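Long-range contacts in endonuclease and methylase LlaGI (Lactococcus lactis, PDB 5FFJ), which is a Type ISP restriction-modification enzyme that probably couples ATP-driven DNA translocation to cleavage and methylates adenine within its target sequence: residues 733-738 with 844-849; 777-782 with 814-819; 1052-1057 with 1235-1240; 1212-1217 with 1228-1233. One frame throughout, in Å; residues are numbered along the deposited sequence.

The four contacts form two pairs in different parts of the chain. Contacts 1 and 2, with centres about 15 Å apart, lie in the methyltransferase part and share its central sheet, because strands 736-738 and 776-780 are neighbours: Asp738 N meets His777 O at 3.0 Å. Contact 2 is nested inside the loop that contact 1 closes. Contacts 3 and 4 belong to the specificity domain, with centres about 7 Å apart, and Asn1230 of contact 4 joins them through its ND2, 2.7 Å from Val1056 O of contact 3. About 58 Å separates the centres of contacts 1 and 3. The bound DNA comes closest to contact 3, with nearest atoms about 4 Å apart.

Contact 1 (733-738 with 844-849); sequences DVHILD and QEVPIT
On the segment 733-738, His735 carries this contact, its ring laid against Val846. CB starts 3.3 Å from Val846 CG1, and with CG placed beside the backbone N (chi1 -79°) the imidazole continues over the same methyl group, CG lying 3.2 Å from it. Val846 CG1 thus lies over one ring face, 3.1 Å from ND1 and 3.9 Å from CD2, while CE1 at the far end has Val846 CG2 at 3.8 Å. ND1 is satisfied by His777 of the next strand, so the valine supplies apolar cover beside a histidine pair. On the backbone, Thr849 N donates to His735 O at 3.0 Å, a somewhat bent bond in the carbonyl plane, on a lone pair. Two residues on, the side chains of Leu737 and Ile848 cross obliquely, CD2 of the first 3.5 Å from CD1 of the second. Pro847 centres an inverse gamma turn in the loop between helix 834-841 and strand 850-853. That strand pairs in parallel with 736-738, and Leu737 and Ile848 also touch helix 899-910.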
loop_
_atom_site.group_PDB
_atom_site.type_symbol
_atom_site.label_atom_id
_atom_site.label_comp_id
_atom_site.label_asym_id
_atom_site.label_seq_id
_atom_site.Cartn_x
_atom_site.Cartn_y
_atom_site.Cartn_z
ATOM N N ASP A 733 26.896 -23.399 -21.190
ATOM C CA ASP A 733 26.215 -22.587 -22.189
ATOM C C ASP A 733 24.751 -22.348 -21.808
ATOM O O ASP A 733 23.906 -22.096 -22.669
ATOM C CB ASP A 733 26.317 -23.260 -23.561
ATOM C CG ASP A 733 27.692 -23.098 -24.189
ATOM O OD1 ASP A 733 28.657 -22.790 -23.454
ATOM O OD2 ASP A 733 27.811 -23.281 -25.420
ATOM N N VAL A 734 24.462 -22.425 -20.511
ATOM C CA VAL A 734 23.133 -22.104 -19.994
ATOM C C VAL A 734 23.224 -20.923 -19.034
ATOM O O VAL A 734 23.976 -20.956 -18.058
ATOM C CB VAL A 734 22.481 -23.311 -19.279
ATOM C CG1 VAL A 734 21.131 -22.916 -18.674
ATOM C CG2 VAL A 734 22.310 -24.474 -20.254
ATOM N N HIS A 735 22.450 -19.882 -19.328
ATOM C CA HIS A 735 22.453 -18.663 -18.532
ATOM C C HIS A 735 21.062 -18.360 -17.978
ATOM O O HIS A 735 20.053 -18.516 -18.670
ATOM C CB HIS A 735 22.971 -17.489 -19.369
ATOM C CG HIS A 735 24.461 -17.454 -19.495
ATOM N ND1 HIS A 735 25.224 -16.420 -18.984
ATOM C CD2 HIS A 735 25.337 -18.308 -20.073
ATOM C CE1 HIS A 735 26.496 -16.645 -19.242
ATOM N NE2 HIS A 735 26.595 -17.786 -19.901
ATOM N N ILE A 736 21.037 -17.911 -16.726
ATOM C CA ILE A 736 19.804 -17.713 -15.975
ATOM C C ILE A 736 19.666 -16.260 -15.542
ATOM O O ILE A 736 20.519 -15.737 -14.821
ATOM C CB ILE A 736 19.760 -18.633 -14.734
ATOM C CG1 ILE A 736 19.609 -20.089 -15.187
ATOM C CG2 ILE A 736 18.627 -18.219 -13.785
ATOM C CD1 ILE A 736 19.437 -21.098 -14.074
ATOM N N LEU A 737 18.580 -15.622 -15.972
ATOM C CA LEU A 737 18.292 -14.244 -15.594
ATOM C C LEU A 737 17.075 -14.181 -14.679
ATOM O O LEU A 737 16.070 -14.859 -14.907
ATOM C CB LEU A 737 18.058 -13.369 -16.833
ATOM C CG LEU A 737 17.829 -11.874 -16.562
ATOM C CD1 LEU A 737 18.997 -11.276 -15.794
ATOM C CD2 LEU A 737 17.605 -11.097 -17.855
ATOM N N ASP A 738 17.194 -13.377 -13.627
ATOM C CA ASP A 738 16.084 -13.068 -12.738
ATOM C C ASP A 738 15.795 -11.561 -12.849
ATOM O O ASP A 738 16.321 -10.770 -12.064
ATOM C CB ASP A 738 16.423 -13.495 -11.296
ATOM C CG ASP A 738 15.307 -13.198 -10.307
ATOM O OD1 ASP A 738 14.205 -12.800 -10.739
ATOM O OD2 ASP A 738 15.530 -13.384 -9.090
ATOM N N GLN A 844 24.150 -8.355 -21.702
ATOM C CA GLN A 844 23.243 -8.212 -22.837
ATOM C C GLN A 844 23.635 -9.061 -24.052
ATOM O O GLN A 844 22.792 -9.333 -24.906
ATOM C CB GLN A 844 23.143 -6.740 -23.244
ATOM C CG GLN A 844 22.207 -5.923 -22.359
ATOM C CD GLN A 844 22.097 -4.458 -22.766
ATOM O OE1 GLN A 844 21.425 -3.673 -22.097
ATOM N NE2 GLN A 844 22.752 -4.085 -23.864
ATOM N N GLU A 845 24.896 -9.487 -24.135
ATOM C CA GLU A 845 25.333 -10.337 -25.248
ATOM C C GLU A 845 25.065 -11.812 -24.954
ATOM O O GLU A 845 25.067 -12.642 -25.863
ATOM C CB GLU A 845 26.823 -10.141 -25.555
ATOM C CG GLU A 845 27.213 -8.721 -25.961
ATOM C CD GLU A 845 27.375 -7.789 -24.781
ATOM O OE1 GLU A 845 27.383 -8.280 -23.635
ATOM O OE2 GLU A 845 27.502 -6.567 -25.006
ATOM N N VAL A 846 24.834 -12.133 -23.686
ATOM C CA VAL A 846 24.589 -13.514 -23.280
ATOM C C VAL A 846 23.332 -14.070 -23.944
ATOM O O VAL A 846 22.296 -13.403 -23.964
ATOM C CB VAL A 846 24.446 -13.626 -21.747
ATOM C CG1 VAL A 846 23.825 -14.958 -21.340
ATOM C CG2 VAL A 846 25.797 -13.442 -21.080
ATOM N N PRO A 847 23.418 -15.294 -24.493
ATOM C CA PRO A 847 22.195 -15.971 -24.930
ATOM C C PRO A 847 21.485 -16.617 -23.742
ATOM O O PRO A 847 21.705 -17.792 -23.449
ATOM C CB PRO A 847 22.711 -17.015 -25.921
ATOM C CG PRO A 847 24.071 -17.346 -25.423
ATOM C CD PRO A 847 24.624 -16.073 -24.829
ATOM N N ILE A 848 20.652 -15.837 -23.060
ATOM C CA ILE A 848 19.942 -16.305 -21.874
ATOM C C ILE A 848 18.988 -17.451 -22.187
ATOM O O ILE A 848 18.032 -17.289 -22.944
ATOM C CB ILE A 848 19.148 -15.163 -21.220
ATOM C CG1 ILE A 848 20.112 -14.144 -20.610
ATOM C CG2 ILE A 848 18.209 -15.709 -20.143
ATOM C CD1 ILE A 848 19.465 -12.829 -20.248
ATOM N N THR A 849 19.237 -18.594 -21.557
ATOM C CA THR A 849 18.509 -19.821 -21.852
ATOM C C THR A 849 17.309 -19.989 -20.925
ATOM O O THR A 849 16.374 -20.731 -21.234
ATOM C CB THR A 849 19.429 -21.053 -21.720
ATOM O OG1 THR A 849 20.709 -20.765 -22.295
ATOM C CG2 THR A 849 18.826 -22.266 -22.415
#

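Contact 2 (777-782 with 814-819); sequences HANEIV and VLTDTF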
loop_
_atom_site.group_PDB
_atom_site.type_symbol
_atom_site.label_atom_id
_atom_site.label_comp_id
_atom_site.label_asym_id
_atom_site.label_seq_id
_atom_site.Cartn_x
_atom_site.Cartn_y
_atom_site.Cartn_z
ATOM N N HIS A 777 22.624 -14.164 -13.394
ATOM C CA HIS A 777 22.364 -12.735 -13.486
ATOM C C HIS A 777 21.023 -12.370 -12.862
ATOM O O HIS A 777 20.070 -13.150 -12.904
ATOM C CB HIS A 777 22.392 -12.282 -14.944
ATOM C CG HIS A 777 23.490 -12.905 -15.750
ATOM N ND1 HIS A 777 24.635 -12.222 -16.095
ATOM C CD2 HIS A 777 23.613 -14.146 -16.278
ATOM C CE1 HIS A 777 25.420 -13.019 -16.803
ATOM N NE2 HIS A 777 24.824 -14.187 -16.927
ATOM N N ALA A 778 20.958 -11.178 -12.284
ATOM C CA ALA A 778 19.715 -10.661 -11.736
ATOM C C ALA A 778 19.825 -9.161 -11.520
ATOM O O ALA A 778 20.914 -8.590 -11.586
ATOM C CB ALA A 778 19.375 -11.357 -10.446
ATOM N N ASN A 779 18.692 -8.523 -11.261
ATOM C CA ASN A 779 18.663 -7.077 -11.150
ATOM C C ASN A 779 17.411 -6.583 -10.431
ATOM O O ASN A 779 16.358 -7.222 -10.490
ATOM C CB ASN A 779 18.768 -6.459 -12.547
ATOM C CG ASN A 779 18.015 -7.259 -13.593
ATOM O OD1 ASN A 779 17.168 -8.082 -13.257
ATOM N ND2 ASN A 779 18.330 -7.030 -14.869
ATOM N N GLU A 780 17.547 -5.459 -9.733
ATOM C CA GLU A 780 16.439 -4.844 -9.008
ATOM C C GLU A 780 16.393 -3.351 -9.298
ATOM O O GLU A 780 17.396 -2.757 -9.696
ATOM C CB GLU A 780 16.575 -5.087 -7.503
ATOM C CG GLU A 780 15.328 -5.674 -6.857
ATOM C CD GLU A 780 14.174 -4.696 -6.777
ATOM O OE1 GLU A 780 13.023 -5.119 -7.009
ATOM O OE2 GLU A 780 14.413 -3.512 -6.471
ATOM N N ILE A 781 15.228 -2.749 -9.088
ATOM C CA ILE A 781 15.020 -1.340 -9.395
ATOM C C ILE A 781 15.085 -0.496 -8.119
ATOM O O ILE A 781 15.212 0.729 -8.178
ATOM C CB ILE A 781 13.666 -1.130 -10.121
ATOM C CG1 ILE A 781 13.473 0.338 -10.505
ATOM C CG2 ILE A 781 12.510 -1.621 -9.260
ATOM C CD1 ILE A 781 12.362 0.564 -11.505
ATOM N N VAL A 782 15.020 -1.164 -6.969
ATOM C CA VAL A 782 15.067 -0.492 -5.674
ATOM C C VAL A 782 16.442 -0.642 -5.027
ATOM O O VAL A 782 17.058 -1.708 -5.090
ATOM C CB VAL A 782 13.998 -1.046 -4.713
ATOM C CG1 VAL A 782 13.978 -0.248 -3.419
ATOM C CG2 VAL A 782 12.629 -1.023 -5.376
ATOM N N VAL A 814 22.833 -6.571 -11.037
ATOM C CA VAL A 814 22.732 -5.193 -11.512
ATOM C C VAL A 814 21.670 -4.436 -10.709
ATOM O O VAL A 814 20.927 -5.033 -9.929
ATOM C CB VAL A 814 22.357 -5.128 -13.012
ATOM C CG1 VAL A 814 22.848 -3.834 -13.636
ATOM C CG2 VAL A 814 22.930 -6.320 -13.778
ATOM N N LEU A 815 21.617 -3.119 -10.895
ATOM C CA LEU A 815 20.539 -2.280 -10.373
ATOM C C LEU A 815 19.838 -1.519 -11.504
ATOM O O LEU A 815 20.260 -0.418 -11.864
ATOM C CB LEU A 815 21.087 -1.282 -9.356
ATOM C CG LEU A 815 20.059 -0.290 -8.811
ATOM C CD1 LEU A 815 19.299 -0.885 -7.644
ATOM C CD2 LEU A 815 20.738 1.010 -8.436
ATOM N N THR A 816 18.753 -2.078 -12.036
ATOM C CA THR A 816 18.139 -1.539 -13.251
ATOM C C THR A 816 16.643 -1.787 -13.377
ATOM O O THR A 816 16.059 -2.588 -12.649
ATOM C CB THR A 816 18.779 -2.139 -14.519
ATOM O OG1 THR A 816 18.864 -3.565 -14.384
ATOM C CG2 THR A 816 20.163 -1.565 -14.766
ATOM N N ASP A 817 16.045 -1.080 -14.331
ATOM C CA ASP A 817 14.703 -1.363 -14.817
ATOM C C ASP A 817 14.836 -2.135 -16.123
ATOM O O ASP A 817 15.113 -1.540 -17.167
ATOM C CB ASP A 817 13.918 -0.066 -15.031
ATOM C CG ASP A 817 12.532 -0.303 -15.600
ATOM O OD1 ASP A 817 12.021 -1.438 -15.483
ATOM O OD2 ASP A 817 11.947 0.650 -16.160
ATOM N N THR A 818 14.652 -3.453 -16.062
ATOM C CA THR A 818 14.921 -4.319 -17.210
ATOM C C THR A 818 14.095 -3.904 -18.415
ATOM O O THR A 818 14.465 -4.180 -19.554
ATOM C CB THR A 818 14.625 -5.804 -16.911
ATOM O OG1 THR A 818 13.216 -6.048 -16.992
ATOM C CG2 THR A 818 15.129 -6.191 -15.538
ATOM N N PHE A 819 12.972 -3.244 -18.158
ATOM C CA PHE A 819 12.126 -2.759 -19.233
ATOM C C PHE A 819 12.800 -1.596 -19.956
ATOM O O PHE A 819 12.821 -1.549 -21.185
ATOM C CB PHE A 819 10.765 -2.327 -18.693
ATOM C CG PHE A 819 9.919 -3.462 -18.188
ATOM C CD1 PHE A 819 9.747 -4.608 -18.947
ATOM C CD2 PHE A 819 9.291 -3.379 -16.958
ATOM C CE1 PHE A 819 8.967 -5.651 -18.487
ATOM C CE2 PHE A 819 8.511 -4.421 -16.492
ATOM C CZ PHE A 819 8.348 -5.557 -17.259
#
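This is a parallel strand pairing at the edge of the methyltransferase sheet, where strand 813-815 is outermost and strand 776-780 lies next to it. Val814 N gives Ala778 O a nearly straight bond of 2.8 Å, in the carbonyl plane. Past it the pairing loosens: Glu780 N to Val814 O is weak at 3.4 Å, and Thr816 N reaches Glu780 O in a weak, bent bond. On the face bearing Asn779 and Val814, the CB atoms of these two residues lie 3.9 Å apart. Asn779 CB also meets Thr816 OG1, and its amide lies against the methyl of Thr818. On the other face Leu815, with CG anti to the backbone N (chi1 176°), brings CD1 to 3.5 Å from Val782 O. Ile781 CD1 runs alongside Asp817 CB at 3.9 Å. Two carboxylates near the strands' C-terminal ends accept backbone N-H groups: Glu780 OE2 takes Val782 N from above its plane, and Asp817 OD1 weakly caps Phe819 N. Such bonds would favour the charged forms. Glu780 and Asp817 follow the second and third strands, where acidic residues bind S-adenosylmethionine in related methyltransferases, so a similar role is possible.

Contact 3 (1052-1057 with 1235-1240); sequences SIFSVK and DEFYYV
Ile1053 and Phe1054, two successive bumps on the loop 1052-1057, press against one side of helix 1234-1243. Ile1053 fits beside Glu1236 and Val1240, which lie one helical turn apart. Its CG2 rests 3.7 Å from Glu1236 CG, while CD1 meets Val1240 CG2 tip to tip at 4.0 Å. Glu1236 bends at chi2 (64°), bringing OE2 to 3.7 Å from Ile1053 CD1; its other oxygen has a long, weak ion pair with Lys1270. Phe1054 sets the CE1-CZ edge of its ring against the CD1-CE1 edge of Phe1237, CZ 3.6 Å from CD1. The two rings meet rim to rim, planes at 78°, and neither lies over the face of the other. Phe1237 gets there with CG anti to the backbone N (chi1 -173°). Leu1213 and Ile1231 also touch Phe1054, making it part of a small apolar core. Loop and helix belong to the DNA-specificity domain of Type ISP enzymes, a target recognition domain, where Lys1057, its NZ salt-bridged to Asp1048, packs on a DNA phosphate.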
loop_
_atom_site.group_PDB
_atom_site.type_symbol
_atom_site.label_atom_id
_atom_site.label_comp_id
_atom_site.label_asym_id
_atom_site.label_seq_id
_atom_site.Cartn_x
_atom_site.Cartn_y
_atom_site.Cartn_z
ATOM N N SER A 1052 -31.113 -9.163 -35.706
ATOM C CA SER A 1052 -31.004 -9.244 -34.256
ATOM C C SER A 1052 -32.321 -8.812 -33.626
ATOM O O SER A 1052 -33.125 -8.129 -34.261
ATOM C CB SER A 1052 -29.853 -8.375 -33.745
ATOM O OG SER A 1052 -30.161 -6.999 -33.864
ATOM N N ILE A 1053 -32.541 -9.213 -32.380
ATOM C CA ILE A 1053 -33.793 -8.915 -31.697
ATOM C C ILE A 1053 -33.858 -7.437 -31.309
ATOM O O ILE A 1053 -34.858 -6.768 -31.567
ATOM C CB ILE A 1053 -33.968 -9.804 -30.448
ATOM C CG1 ILE A 1053 -33.945 -11.280 -30.862
ATOM C CG2 ILE A 1053 -35.269 -9.465 -29.729
ATOM C CD1 ILE A 1053 -34.120 -12.259 -29.719
ATOM N N PHE A 1054 -32.794 -6.936 -30.686
ATOM C CA PHE A 1054 -32.678 -5.513 -30.374
ATOM C C PHE A 1054 -31.802 -4.818 -31.413
ATOM O O PHE A 1054 -30.804 -5.377 -31.865
ATOM C CB PHE A 1054 -32.092 -5.301 -28.975
ATOM C CG PHE A 1054 -33.004 -5.723 -27.857
ATOM C CD1 PHE A 1054 -33.919 -4.832 -27.318
ATOM C CD2 PHE A 1054 -32.940 -7.004 -27.335
ATOM C CE1 PHE A 1054 -34.756 -5.213 -26.287
ATOM C CE2 PHE A 1054 -33.774 -7.391 -26.305
ATOM C CZ PHE A 1054 -34.683 -6.495 -25.780
ATOM N N SER A 1055 -32.176 -3.598 -31.786
ATOM C CA SER A 1055 -31.397 -2.826 -32.750
ATOM C C SER A 1055 -30.204 -2.171 -32.066
ATOM O O SER A 1055 -29.144 -2.003 -32.669
ATOM C CB SER A 1055 -32.267 -1.762 -33.421
ATOM O OG SER A 1055 -32.747 -0.824 -32.473
ATOM N N VAL A 1056 -30.391 -1.804 -30.801
ATOM C CA VAL A 1056 -29.354 -1.137 -30.024
ATOM C C VAL A 1056 -29.285 -1.678 -28.601
ATOM O O VAL A 1056 -30.306 -1.825 -27.928
ATOM C CB VAL A 1056 -29.596 0.385 -29.969
ATOM C CG1 VAL A 1056 -28.661 1.054 -28.961
ATOM C CG2 VAL A 1056 -29.421 0.995 -31.350
ATOM N N LYS A 1057 -28.067 -1.967 -28.156
ATOM C CA LYS A 1057 -27.815 -2.333 -26.771
ATOM C C LYS A 1057 -26.889 -1.302 -26.154
ATOM O O LYS A 1057 -26.062 -0.703 -26.844
ATOM C CB LYS A 1057 -27.210 -3.738 -26.664
ATOM C CG LYS A 1057 -25.893 -3.932 -27.404
ATOM C CD LYS A 1057 -24.683 -3.657 -26.518
ATOM C CE LYS A 1057 -23.373 -3.870 -27.267
ATOM N NZ LYS A 1057 -23.261 -2.989 -28.464
ATOM N N ASP A 1235 -44.241 -8.682 -26.642
ATOM C CA ASP A 1235 -44.199 -10.137 -26.573
ATOM C C ASP A 1235 -42.784 -10.658 -26.794
ATOM O O ASP A 1235 -42.328 -11.555 -26.086
ATOM C CB ASP A 1235 -45.154 -10.751 -27.600
ATOM C CG ASP A 1235 -46.602 -10.710 -27.148
ATOM O OD1 ASP A 1235 -46.939 -9.863 -26.294
ATOM O OD2 ASP A 1235 -47.405 -11.527 -27.647
ATOM N N GLU A 1236 -42.088 -10.088 -27.772
ATOM C CA GLU A 1236 -40.710 -10.480 -28.047
ATOM C C GLU A 1236 -39.801 -10.040 -26.907
ATOM O O GLU A 1236 -38.889 -10.762 -26.513
ATOM C CB GLU A 1236 -40.228 -9.875 -29.367
ATOM C CG GLU A 1236 -38.872 -10.395 -29.829
ATOM C CD GLU A 1236 -38.887 -11.882 -30.135
ATOM O OE1 GLU A 1236 -39.985 -12.434 -30.366
ATOM O OE2 GLU A 1236 -37.801 -12.500 -30.140
ATOM N N PHE A 1237 -40.060 -8.846 -26.387
ATOM C CA PHE A 1237 -39.285 -8.297 -25.280
ATOM C C PHE A 1237 -39.345 -9.204 -24.057
ATOM O O PHE A 1237 -38.314 -9.578 -23.499
ATOM C CB PHE A 1237 -39.797 -6.899 -24.923
ATOM C CG PHE A 1237 -38.962 -6.187 -23.900
ATOM C CD1 PHE A 1237 -37.785 -5.557 -24.267
ATOM C CD2 PHE A 1237 -39.356 -6.137 -22.572
ATOM C CE1 PHE A 1237 -37.016 -4.895 -23.331
ATOM C CE2 PHE A 1237 -38.591 -5.475 -21.632
ATOM C CZ PHE A 1237 -37.421 -4.851 -22.011
ATOM N N TYR A 1238 -40.557 -9.560 -23.642
ATOM C CA TYR A 1238 -40.732 -10.397 -22.463
ATOM C C TYR A 1238 -40.345 -11.848 -22.740
ATOM O O TYR A 1238 -39.991 -12.581 -21.817
ATOM C CB TYR A 1238 -42.175 -10.315 -21.959
ATOM C CG TYR A 1238 -42.543 -8.935 -21.463
ATOM C CD1 TYR A 1238 -41.859 -8.359 -20.400
ATOM C CD2 TYR A 1238 -43.566 -8.209 -22.054
ATOM C CE1 TYR A 1238 -42.183 -7.098 -19.943
ATOM C CE2 TYR A 1238 -43.897 -6.945 -21.602
ATOM C CZ TYR A 1238 -43.202 -6.396 -20.546
ATOM O OH TYR A 1238 -43.525 -5.139 -20.088
ATOM N N TYR A 1239 -40.399 -12.260 -24.004
ATOM C CA TYR A 1239 -39.928 -13.590 -24.372
ATOM C C TYR A 1239 -38.448 -13.739 -24.058
ATOM O O TYR A 1239 -38.021 -14.759 -23.520
ATOM C CB TYR A 1239 -40.156 -13.880 -25.851
ATOM C CG TYR A 1239 -39.400 -15.104 -26.309
ATOM C CD1 TYR A 1239 -39.703 -16.358 -25.798
ATOM C CD2 TYR A 1239 -38.372 -15.004 -27.236
ATOM C CE1 TYR A 1239 -39.008 -17.479 -26.199
ATOM C CE2 TYR A 1239 -37.673 -16.123 -27.648
ATOM C CZ TYR A 1239 -37.998 -17.359 -27.127
ATOM O OH TYR A 1239 -37.310 -18.480 -27.531
ATOM N N VAL A 1240 -37.669 -12.725 -24.418
ATOM C CA VAL A 1240 -36.247 -12.714 -24.115
ATOM C C VAL A 1240 -36.051 -12.840 -22.610
ATOM O O VAL A 1240 -35.260 -13.658 -22.145
ATOM C CB VAL A 1240 -35.567 -11.428 -24.622
ATOM C CG1 VAL A 1240 -34.118 -11.359 -24.153
ATOM C CG2 VAL A 1240 -35.639 -11.355 -26.138
#

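Contact 4 (1212-1217 with 1228-1233); sequences NLPRFT and TDNIVS
Strands 1216-1217 and 1228-1229 run antiparallel as a short hairpin, with Phe1216 and Asp1229 a non-hydrogen-bonded pair and Thr1217 and Thr1228 a hydrogen-bonded one. Thr1217 N donates to Thr1228 O at 3.0 Å, in the carbonyl plane; the return bond from Thr1228 N is weak. Beyond the strands, Asn1230 adds two bonds: its backbone N meets Arg1215 O, and from the side chain ND2 gives Pro1214 O a nearly straight bond of 3.0 Å that arrives from above the carbonyl plane. Its OD1 takes part in a hydrogen bond with Ser1055 OG, tying loop 1052-1057 to the hairpin. Arg1215 starts with CG anti to the backbone N (chi1 175°), which puts CG 3.7 Å above the centre of the Phe1216 ring. A bend at chi2 (64°) then carries the chain across Ile1231, CD lying 3.5 Å from Ile1231 CG2. NH1 forms a salt bridge with Asp1229 OD1 at 3.5 Å, while NH2 pairs with Asp1234. Asp1229 OD1 also lies 3.3 Å from Phe1216 CE1, at the ring edge. Ser1233 OG N-caps helix 1234-1243 through Glu1236 N, so a short beta hairpin leads by a brief loop into a capped helix of the specificity domain.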
loop_
_atom_site.group_PDB
_atom_site.type_symbol
_atom_site.label_atom_id
_atom_site.label_comp_id
_atom_site.label_asym_id
_atom_site.label_seq_id
_atom_site.Cartn_x
_atom_site.Cartn_y
_atom_site.Cartn_z
ATOM N N ASN A 1212 -27.260 -3.551 -20.819
ATOM C CA ASN A 1212 -28.714 -3.475 -20.743
ATOM C C ASN A 1212 -29.324 -3.373 -22.131
ATOM O O ASN A 1212 -28.689 -2.892 -23.072
ATOM C CB ASN A 1212 -29.165 -2.296 -19.874
ATOM C CG ASN A 1212 -28.679 -0.963 -20.395
ATOM O OD1 ASN A 1212 -29.307 -0.360 -21.265
ATOM N ND2 ASN A 1212 -27.561 -0.488 -19.856
ATOM N N LEU A 1213 -30.561 -3.839 -22.240
ATOM C CA LEU A 1213 -31.249 -3.944 -23.515
ATOM C C LEU A 1213 -32.540 -3.134 -23.482
ATOM O O LEU A 1213 -33.584 -3.649 -23.084
ATOM C CB LEU A 1213 -31.532 -5.413 -23.830
ATOM C CG LEU A 1213 -30.253 -6.247 -23.936
ATOM C CD1 LEU A 1213 -30.518 -7.701 -23.624
ATOM C CD2 LEU A 1213 -29.645 -6.099 -25.322
ATOM N N PRO A 1214 -32.471 -1.857 -23.896
ATOM C CA PRO A 1214 -33.617 -0.954 -23.744
ATOM C C PRO A 1214 -34.813 -1.340 -24.603
ATOM O O PRO A 1214 -34.654 -1.909 -25.682
ATOM C CB PRO A 1214 -33.052 0.400 -24.179
ATOM C CG PRO A 1214 -31.955 0.065 -25.111
ATOM C CD PRO A 1214 -31.348 -1.202 -24.588
ATOM N N ARG A 1215 -36.005 -1.025 -24.108
ATOM C CA ARG A 1215 -37.237 -1.266 -24.844
ATOM C C ARG A 1215 -37.465 -0.140 -25.842
ATOM O O ARG A 1215 -38.034 -0.351 -26.913
ATOM C CB ARG A 1215 -38.420 -1.378 -23.879
ATOM C CG ARG A 1215 -39.784 -1.517 -24.542
ATOM C CD ARG A 1215 -39.896 -2.805 -25.343
ATOM N NE ARG A 1215 -41.220 -2.959 -25.943
ATOM C CZ ARG A 1215 -41.597 -2.404 -27.092
ATOM N NH1 ARG A 1215 -40.757 -1.646 -27.785
ATOM N NH2 ARG A 1215 -42.824 -2.607 -27.553
ATOM N N PHE A 1216 -37.003 1.054 -25.480
ATOM C CA PHE A 1216 -37.189 2.242 -26.302
ATOM C C PHE A 1216 -35.889 3.021 -26.469
ATOM O O PHE A 1216 -34.989 2.938 -25.633
ATOM C CB PHE A 1216 -38.245 3.161 -25.682
ATOM C CG PHE A 1216 -39.609 2.543 -25.574
ATOM C CD1 PHE A 1216 -40.174 1.874 -26.644
ATOM C CD2 PHE A 1216 -40.331 2.644 -24.396
ATOM C CE1 PHE A 1216 -41.433 1.312 -26.540
ATOM C CE2 PHE A 1216 -41.587 2.085 -24.287
ATOM C CZ PHE A 1216 -42.139 1.419 -25.361
ATOM N N THR A 1217 -35.805 3.775 -27.560
ATOM C CA THR A 1217 -34.754 4.769 -27.742
ATOM C C THR A 1217 -35.403 6.097 -28.107
ATOM O O THR A 1217 -36.424 6.123 -28.795
ATOM C CB THR A 1217 -33.754 4.360 -28.830
ATOM O OG1 THR A 1217 -34.462 3.939 -30.003
ATOM C CG2 THR A 1217 -32.872 3.227 -28.337
ATOM N N THR A 1228 -38.948 5.581 -30.099
ATOM C CA THR A 1228 -38.675 4.579 -31.120
ATOM C C THR A 1228 -38.627 3.191 -30.501
ATOM O O THR A 1228 -38.000 2.986 -29.462
ATOM C CB THR A 1228 -37.340 4.851 -31.839
ATOM O OG1 THR A 1228 -37.284 6.219 -32.261
ATOM C CG2 THR A 1228 -37.192 3.945 -33.049
ATOM N N ASP A 1229 -39.295 2.239 -31.144
ATOM C CA ASP A 1229 -39.246 0.850 -30.709
ATOM C C ASP A 1229 -37.873 0.254 -30.994
ATOM O O ASP A 1229 -37.465 0.153 -32.151
ATOM C CB ASP A 1229 -40.330 0.025 -31.409
ATOM C CG ASP A 1229 -41.726 0.351 -30.916
ATOM O OD1 ASP A 1229 -41.857 0.981 -29.845
ATOM O OD2 ASP A 1229 -42.699 -0.034 -31.600
ATOM N N ASN A 1230 -37.162 -0.132 -29.938
ATOM C CA ASN A 1230 -35.860 -0.775 -30.087
ATOM C C ASN A 1230 -36.011 -2.278 -30.312
ATOM O O ASN A 1230 -35.024 -2.987 -30.505
ATOM C CB ASN A 1230 -34.983 -0.518 -28.858
ATOM C CG ASN A 1230 -33.536 -0.929 -29.078
ATOM O OD1 ASN A 1230 -32.938 -0.617 -30.108
ATOM N ND2 ASN A 1230 -32.970 -1.644 -28.110
ATOM N N ILE A 1231 -37.252 -2.756 -30.287
ATOM C CA ILE A 1231 -37.546 -4.170 -30.482
ATOM C C ILE A 1231 -38.954 -4.288 -31.058
ATOM O O ILE A 1231 -39.778 -3.398 -30.859
ATOM C CB ILE A 1231 -37.422 -4.962 -29.158
ATOM C CG1 ILE A 1231 -37.645 -6.459 -29.392
ATOM C CG2 ILE A 1231 -38.401 -4.428 -28.123
ATOM C CD1 ILE A 1231 -37.281 -7.319 -28.199
ATOM N N VAL A 1232 -39.222 -5.375 -31.776
ATOM C CA VAL A 1232 -40.496 -5.544 -32.475
ATOM C C VAL A 1232 -41.706 -5.298 -31.578
ATOM O O VAL A 1232 -42.471 -4.360 -31.804
ATOM C CB VAL A 1232 -40.623 -6.958 -33.072
ATOM C CG1 VAL A 1232 -41.977 -7.129 -33.755
ATOM C CG2 VAL A 1232 -39.497 -7.224 -34.060
ATOM N N SER A 1233 -41.874 -6.146 -30.566
ATOM C CA SER A 1233 -43.074 -6.130 -29.735
ATOM C C SER A 1233 -42.776 -6.371 -28.256
ATOM O O SER A 1233 -41.685 -6.817 -27.895
ATOM C CB SER A 1233 -44.056 -7.191 -30.232
ATOM O OG SER A 1233 -43.449 -8.473 -30.226
#